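N-acetylglucosamine-6-phosphate deacetylase (Thermotoga maritima, PDB 1O12) probably catalyses the metal-dependent deacetylation of N-acetylglucosamine 6-phosphate, yielding glucosamine 6-phosphate and acetate. Local coordinates at residues C73-E79 against K108-Y112; L122-G128 against P158-T163. One frame throughout, in Å; residues are numbered along the deposited sequence.

Contact 1 (C73-E79 against K108-Y112); sequences CDFSEME and KARDY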
loop_
_atom_site.group_PDB
_atom_site.type_symbol
_atom_site.label_atom_id
_atom_site.label_comp_id
_atom_site.label_asym_id
_atom_site.label_seq_id
_atom_site.Cartn_x
_atom_site.Cartn_y
_atom_site.Cartn_z
ATOM N N CYS A 73 -33.611 18.392 -2.558
ATOM C CA CYS A 73 -33.183 19.469 -1.686
ATOM C C CYS A 73 -33.813 19.473 -0.329
ATOM O O CYS A 73 -34.216 20.523 0.168
ATOM C CB CYS A 73 -33.430 20.808 -2.351
ATOM S SG CYS A 73 -32.713 20.946 -4.010
ATOM N N ASP A 74 -33.885 18.294 0.282
ATOM C CA ASP A 74 -34.457 18.166 1.612
ATOM C C ASP A 74 -33.374 18.458 2.645
ATOM O O ASP A 74 -33.063 17.625 3.484
ATOM C CB ASP A 74 -34.994 16.749 1.810
ATOM C CG ASP A 74 -35.907 16.318 0.682
ATOM O OD1 ASP A 74 -36.968 16.956 0.515
ATOM O OD2 ASP A 74 -35.570 15.349 -0.039
ATOM N N PHE A 75 -32.801 19.648 2.576
ATOM C CA PHE A 75 -31.746 20.051 3.497
ATOM C C PHE A 75 -32.199 20.036 4.951
ATOM O O PHE A 75 -31.506 19.498 5.820
ATOM C CB PHE A 75 -31.239 21.444 3.116
ATOM C CG PHE A 75 -30.849 21.562 1.673
ATOM C CD1 PHE A 75 -31.378 22.578 0.878
ATOM C CD2 PHE A 75 -29.984 20.632 1.097
ATOM C CE1 PHE A 75 -31.059 22.670 -0.474
ATOM C CE2 PHE A 75 -29.652 20.703 -0.261
ATOM C CZ PHE A 75 -30.191 21.726 -1.055
ATOM N N SER A 76 -33.357 20.620 5.224
ATOM C CA SER A 76 -33.872 20.666 6.582
ATOM C C SER A 76 -34.007 19.287 7.187
ATOM O O SER A 76 -33.708 19.093 8.367
ATOM C CB SER A 76 -35.235 21.335 6.614
ATOM O OG SER A 76 -35.621 21.521 7.963
ATOM N N GLU A 77 -34.471 18.326 6.395
ATOM C CA GLU A 77 -34.622 16.975 6.925
ATOM C C GLU A 77 -33.259 16.364 7.183
ATOM O O GLU A 77 -33.015 15.824 8.270
ATOM C CB GLU A 77 -35.429 16.059 5.987
ATOM C CG GLU A 77 -36.897 16.391 5.911
ATOM C CD GLU A 77 -37.153 17.608 5.053
ATOM O OE1 GLU A 77 -38.297 18.121 5.072
ATOM O OE2 GLU A 77 -36.215 18.055 4.344
HETATM N N MSE A 78 -32.372 16.453 6.194
HETATM C CA MSE A 78 -31.032 15.906 6.348
HETATM C C MSE A 78 -30.347 16.495 7.572
HETATM O O MSE A 78 -29.836 15.748 8.419
HETATM C CB MSE A 78 -30.207 16.193 5.101
HETATM C CG MSE A 78 -30.723 15.461 3.883
HETATM SE SE MSE A 78 -29.777 15.800 2.197
HETATM C CE MSE A 78 -28.098 14.872 2.574
ATOM N N GLU A 79 -30.359 17.826 7.690
ATOM C CA GLU A 79 -29.697 18.479 8.812
ATOM C C GLU A 79 -30.138 17.969 10.179
ATOM O O GLU A 79 -29.321 17.578 11.014
ATOM C CB GLU A 79 -29.917 19.985 8.772
ATOM C CG GLU A 79 -29.405 20.715 10.014
ATOM C CD GLU A 79 -29.391 22.240 9.859
ATOM O OE1 GLU A 79 -29.027 22.938 10.831
ATOM O OE2 GLU A 79 -29.742 22.747 8.765
ATOM N N LYS A 108 -31.200 26.402 -4.331
ATOM C CA LYS A 108 -31.963 26.149 -3.123
ATOM C C LYS A 108 -31.083 25.995 -1.880
ATOM O O LYS A 108 -31.500 26.316 -0.753
ATOM C CB LYS A 108 -32.820 24.917 -3.302
ATOM C CG LYS A 108 -33.973 25.089 -4.282
ATOM C CD LYS A 108 -34.862 23.837 -4.202
ATOM C CE LYS A 108 -36.011 23.856 -5.196
ATOM N NZ LYS A 108 -37.030 22.817 -4.836
ATOM N N ALA A 109 -29.866 25.502 -2.068
ATOM C CA ALA A 109 -28.968 25.356 -0.936
ATOM C C ALA A 109 -28.534 26.774 -0.522
ATOM O O ALA A 109 -28.448 27.086 0.680
ATOM C CB ALA A 109 -27.749 24.493 -1.329
ATOM N N ARG A 110 -28.273 27.622 -1.520
ATOM C CA ARG A 110 -27.882 29.011 -1.286
ATOM C C ARG A 110 -28.985 29.734 -0.501
ATOM O O ARG A 110 -28.692 30.478 0.433
ATOM C CB ARG A 110 -27.650 29.744 -2.618
ATOM C CG ARG A 110 -27.145 31.224 -2.514
ATOM C CD ARG A 110 -27.565 32.045 -3.774
ATOM N NE ARG A 110 -29.029 32.099 -3.923
ATOM C CZ ARG A 110 -29.682 32.431 -5.036
ATOM N NH1 ARG A 110 -29.024 32.756 -6.132
ATOM N NH2 ARG A 110 -31.004 32.399 -5.064
ATOM N N ASP A 111 -30.243 29.507 -0.874
ATOM C CA ASP A 111 -31.354 30.150 -0.186
ATOM C C ASP A 111 -31.516 29.548 1.207
ATOM O O ASP A 111 -31.883 30.242 2.177
ATOM C CB ASP A 111 -32.680 29.971 -0.949
ATOM C CG ASP A 111 -32.702 30.668 -2.299
ATOM O OD1 ASP A 111 -31.911 31.613 -2.531
ATOM O OD2 ASP A 111 -33.543 30.275 -3.131
ATOM N N TYR A 112 -31.275 28.242 1.296
ATOM C CA TYR A 112 -31.391 27.552 2.557
ATOM C C TYR A 112 -30.325 28.052 3.530
ATOM O O TYR A 112 -30.566 28.151 4.727
ATOM C CB TYR A 112 -31.234 26.049 2.350
ATOM C CG TYR A 112 -31.405 25.275 3.635
ATOM C CD1 TYR A 112 -32.671 24.936 4.085
ATOM C CD2 TYR A 112 -30.303 24.933 4.427
ATOM C CE1 TYR A 112 -32.855 24.279 5.281
ATOM C CE2 TYR A 112 -30.469 24.271 5.632
ATOM C CZ TYR A 112 -31.753 23.939 6.062
ATOM O OH TYR A 112 -31.970 23.241 7.253
#

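Contact 2 (L122-G128 against P158-T163); sequences LGVHLEG and PAKMLT. With FE (Fe (III) ion), chain C.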
loop_
_atom_site.group_PDB
_atom_site.type_symbol
_atom_site.label_atom_id
_atom_site.label_comp_id
_atom_site.label_asym_id
_atom_site.label_seq_id
_atom_site.Cartn_x
_atom_site.Cartn_y
_atom_site.Cartn_z
ATOM N N LEU A 122 -22.760 23.172 4.874
ATOM C CA LEU A 122 -21.683 24.019 4.405
ATOM C C LEU A 122 -21.912 24.345 2.943
ATOM O O LEU A 122 -21.542 25.403 2.460
ATOM C CB LEU A 122 -20.358 23.292 4.530
ATOM C CG LEU A 122 -19.039 24.059 4.747
ATOM C CD1 LEU A 122 -17.997 23.544 3.776
ATOM C CD2 LEU A 122 -19.223 25.543 4.631
ATOM N N GLY A 123 -22.520 23.421 2.231
ATOM C CA GLY A 123 -22.754 23.653 0.827
ATOM C C GLY A 123 -23.072 22.385 0.065
ATOM O O GLY A 123 -23.663 21.427 0.600
ATOM N N VAL A 124 -22.627 22.368 -1.184
ATOM C CA VAL A 124 -22.902 21.256 -2.051
ATOM C C VAL A 124 -21.664 20.601 -2.613
ATOM O O VAL A 124 -20.739 21.284 -3.039
ATOM C CB VAL A 124 -23.811 21.720 -3.205
ATOM C CG1 VAL A 124 -23.908 20.636 -4.296
ATOM C CG2 VAL A 124 -25.185 22.048 -2.636
ATOM N N HIS A 125 -21.656 19.270 -2.590
ATOM C CA HIS A 125 -20.545 18.485 -3.142
ATOM C C HIS A 125 -21.074 17.914 -4.444
ATOM O O HIS A 125 -22.033 17.111 -4.467
ATOM C CB HIS A 125 -20.119 17.360 -2.185
ATOM C CG HIS A 125 -19.101 16.421 -2.757
ATOM N ND1 HIS A 125 -18.533 15.402 -2.016
ATOM C CD2 HIS A 125 -18.574 16.320 -4.001
ATOM C CE1 HIS A 125 -17.705 14.712 -2.781
ATOM N NE2 HIS A 125 -17.711 15.246 -3.991
ATOM N N LEU A 126 -20.460 18.380 -5.529
ATOM C CA LEU A 126 -20.852 17.971 -6.861
ATOM C C LEU A 126 -20.029 16.766 -7.309
ATOM O O LEU A 126 -18.888 16.908 -7.783
ATOM C CB LEU A 126 -20.694 19.150 -7.846
ATOM C CG LEU A 126 -21.496 20.449 -7.615
ATOM C CD1 LEU A 126 -20.987 21.551 -8.526
ATOM C CD2 LEU A 126 -22.957 20.222 -7.896
ATOM N N GLU A 127 -20.618 15.586 -7.117
ATOM C CA GLU A 127 -19.997 14.329 -7.506
ATOM C C GLU A 127 -20.487 14.058 -8.915
ATOM O O GLU A 127 -21.624 13.663 -9.118
ATOM C CB GLU A 127 -20.442 13.186 -6.591
ATOM C CG GLU A 127 -19.478 11.992 -6.603
ATOM C CD GLU A 127 -20.126 10.700 -6.173
ATOM O OE1 GLU A 127 -20.741 10.624 -5.090
ATOM O OE2 GLU A 127 -20.022 9.733 -6.936
ATOM N N GLY A 128 -19.621 14.257 -9.889
ATOM C CA GLY A 128 -20.044 14.079 -11.257
ATOM C C GLY A 128 -20.502 15.473 -11.663
ATOM O O GLY A 128 -20.619 16.342 -10.802
ATOM N N PRO A 158 -23.039 28.093 -3.638
ATOM C CA PRO A 158 -22.545 27.247 -2.548
ATOM C C PRO A 158 -21.862 25.896 -2.855
ATOM O O PRO A 158 -21.875 24.996 -2.025
ATOM C CB PRO A 158 -23.782 27.082 -1.671
ATOM C CG PRO A 158 -24.862 26.955 -2.681
ATOM C CD PRO A 158 -24.509 28.029 -3.721
ATOM N N ALA A 159 -21.279 25.740 -4.034
ATOM C CA ALA A 159 -20.560 24.498 -4.295
ATOM C C ALA A 159 -19.334 24.591 -3.377
ATOM O O ALA A 159 -18.754 25.672 -3.222
ATOM C CB ALA A 159 -20.117 24.426 -5.750
ATOM N N LYS A 160 -18.938 23.477 -2.775
ATOM C CA LYS A 160 -17.795 23.491 -1.885
ATOM C C LYS A 160 -16.782 22.451 -2.254
ATOM O O LYS A 160 -15.617 22.563 -1.898
ATOM C CB LYS A 160 -18.241 23.268 -0.444
ATOM C CG LYS A 160 -19.033 24.450 0.116
ATOM C CD LYS A 160 -18.202 25.722 0.176
ATOM C CE LYS A 160 -19.051 26.961 0.521
ATOM N NZ LYS A 160 -18.299 28.254 0.470
HETATM N N MSE A 161 -17.226 21.440 -2.987
HETATM C CA MSE A 161 -16.353 20.349 -3.369
HETATM C C MSE A 161 -16.804 19.780 -4.699
HETATM O O MSE A 161 -17.976 19.851 -5.050
HETATM C CB MSE A 161 -16.385 19.271 -2.294
HETATM C CG MSE A 161 -15.411 18.176 -2.531
HETATM SE SE MSE A 161 -15.253 16.968 -1.023
HETATM C CE MSE A 161 -14.161 18.040 0.188
ATOM N N LEU A 162 -15.885 19.186 -5.431
ATOM C CA LEU A 162 -16.236 18.652 -6.729
ATOM C C LEU A 162 -15.412 17.423 -7.019
ATOM O O LEU A 162 -14.189 17.479 -6.933
ATOM C CB LEU A 162 -15.940 19.728 -7.767
ATOM C CG LEU A 162 -16.068 19.656 -9.290
ATOM C CD1 LEU A 162 -15.556 18.331 -9.841
ATOM C CD2 LEU A 162 -17.478 19.924 -9.648
ATOM N N THR A 163 -16.060 16.315 -7.364
ATOM C CA THR A 163 -15.313 15.103 -7.714
ATOM C C THR A 163 -15.231 14.906 -9.239
ATOM O O THR A 163 -16.255 14.768 -9.922
ATOM C CB THR A 163 -15.932 13.836 -7.102
ATOM O OG1 THR A 163 -15.826 13.899 -5.685
ATOM C CG2 THR A 163 -15.193 12.587 -7.599
HETATM FE FE FE C . -19.397 7.699 -6.386
#

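Contact 1 (C73-E79 against K108-Y112)
Two helices of the outer layer of a TIM-type barrel, 75-83 and 99-115, meet here through a pair of aromatic side chains. The short helix axes come no closer than 11.9 Å and cross at -64°; F75 and Y112 fill the space between them, and 335 Å² is buried in all. The two rings are oblique, with centroids 5.5 Å apart and planes at 56°, and the aromatic contact is better described as CH-pi: F75 CB lies 3.6 Å from the Y112 ring centroid, 2° off its normal. Farther out, the F75 ring rests on the helix backbone, with F75 CE1 3.4 Å from A109 CA, and F75 CZ is 3.7 Å from A109 CB. One turn on from F75, E79 takes the phenol: Y112 OH donates to E79 OE2 at 2.7 Å, with OE2 at the ring edge, near its plane. The carboxylate also reaches the loop ahead of strand 121-127, where T119 bonds OE2, and the end of its own helix, where Y83 bonds OE1. At the other end C73 SG lies 3.6 Å from K108 CD, against the aliphatic stem of a lysine whose amine pairs with E104. F75 also touches A92 and L121, on strands 87-93 and 121-127. Both helices cover the outside of these parallel strands, as in the TIM-type barrel of the amidohydrolase family.

Contact 2 (L122-G128 against P158-T163)
Adjacent parallel strands of a beta-alpha-beta unit with helix 149-152 in a TIM-type barrel, 122-127 and 159-163 have axes 4.4 Å apart at closest, inclined by 30°. V124 N donates to P158 O and K160 N to V124 O, both at 2.9 Å; past the shift in register, L126 N donates to M161 O and T163 N to L126 O, again at 2.9 Å. The series closes with a weak bond, G128 N to T163 O at 3.4 Å. V124 pairs with A159 but H125 with M161, so K160 is the extra residue of a beta bulge. G123, at 163/-147°, has P158 O 3.3 Å from its CA, and a CB there would clash with that oxygen and with K160 CG. H125 NE2 and T163 OG1 are hydrogen-bonded at 2.9 Å; T208 is a further partner of the hydroxyl, and P60 O bonds H125 ND1. The selenium of selenomethionine M161 sits over the face of the H125 ring, 4.0 Å from its centroid. On the face away from H125 and M161, L126 CB lies 3.8 Å from L162 CD2. E127 OE2 binds the Fe(III) ion at 2.2 Å, alongside H188 and H209, while H139 bonds OE2 and H61 bonds OE1. With both carboxylate oxygens engaged, the arrangement is consistent with a preoriented metal ligand at the end of strand 121-127.

From the N terminus, contact 1 comes first: 73-79 opens it and 108-112 closes it, looping out 28 residues that include strand 87-93. The chain then finishes helix 99-115 and turns into strand 121-127, where contact 2 begins; its closing segment returns after 29 mostly irregular residues with the short helix 149-152. The two loops stand in series, neither nested nor crossed, and the centres of the two contacts lie about 14 Å apart. They nevertheless touch: A109 CB is 3.8 Å from V124 CG2 and 4.0 Å from P158 CG, and R110 N is 3.7 Å from P158 CG. Helix 99-115 thus joins the outer helical layer of contact 1 to the barrel strands of contact 2.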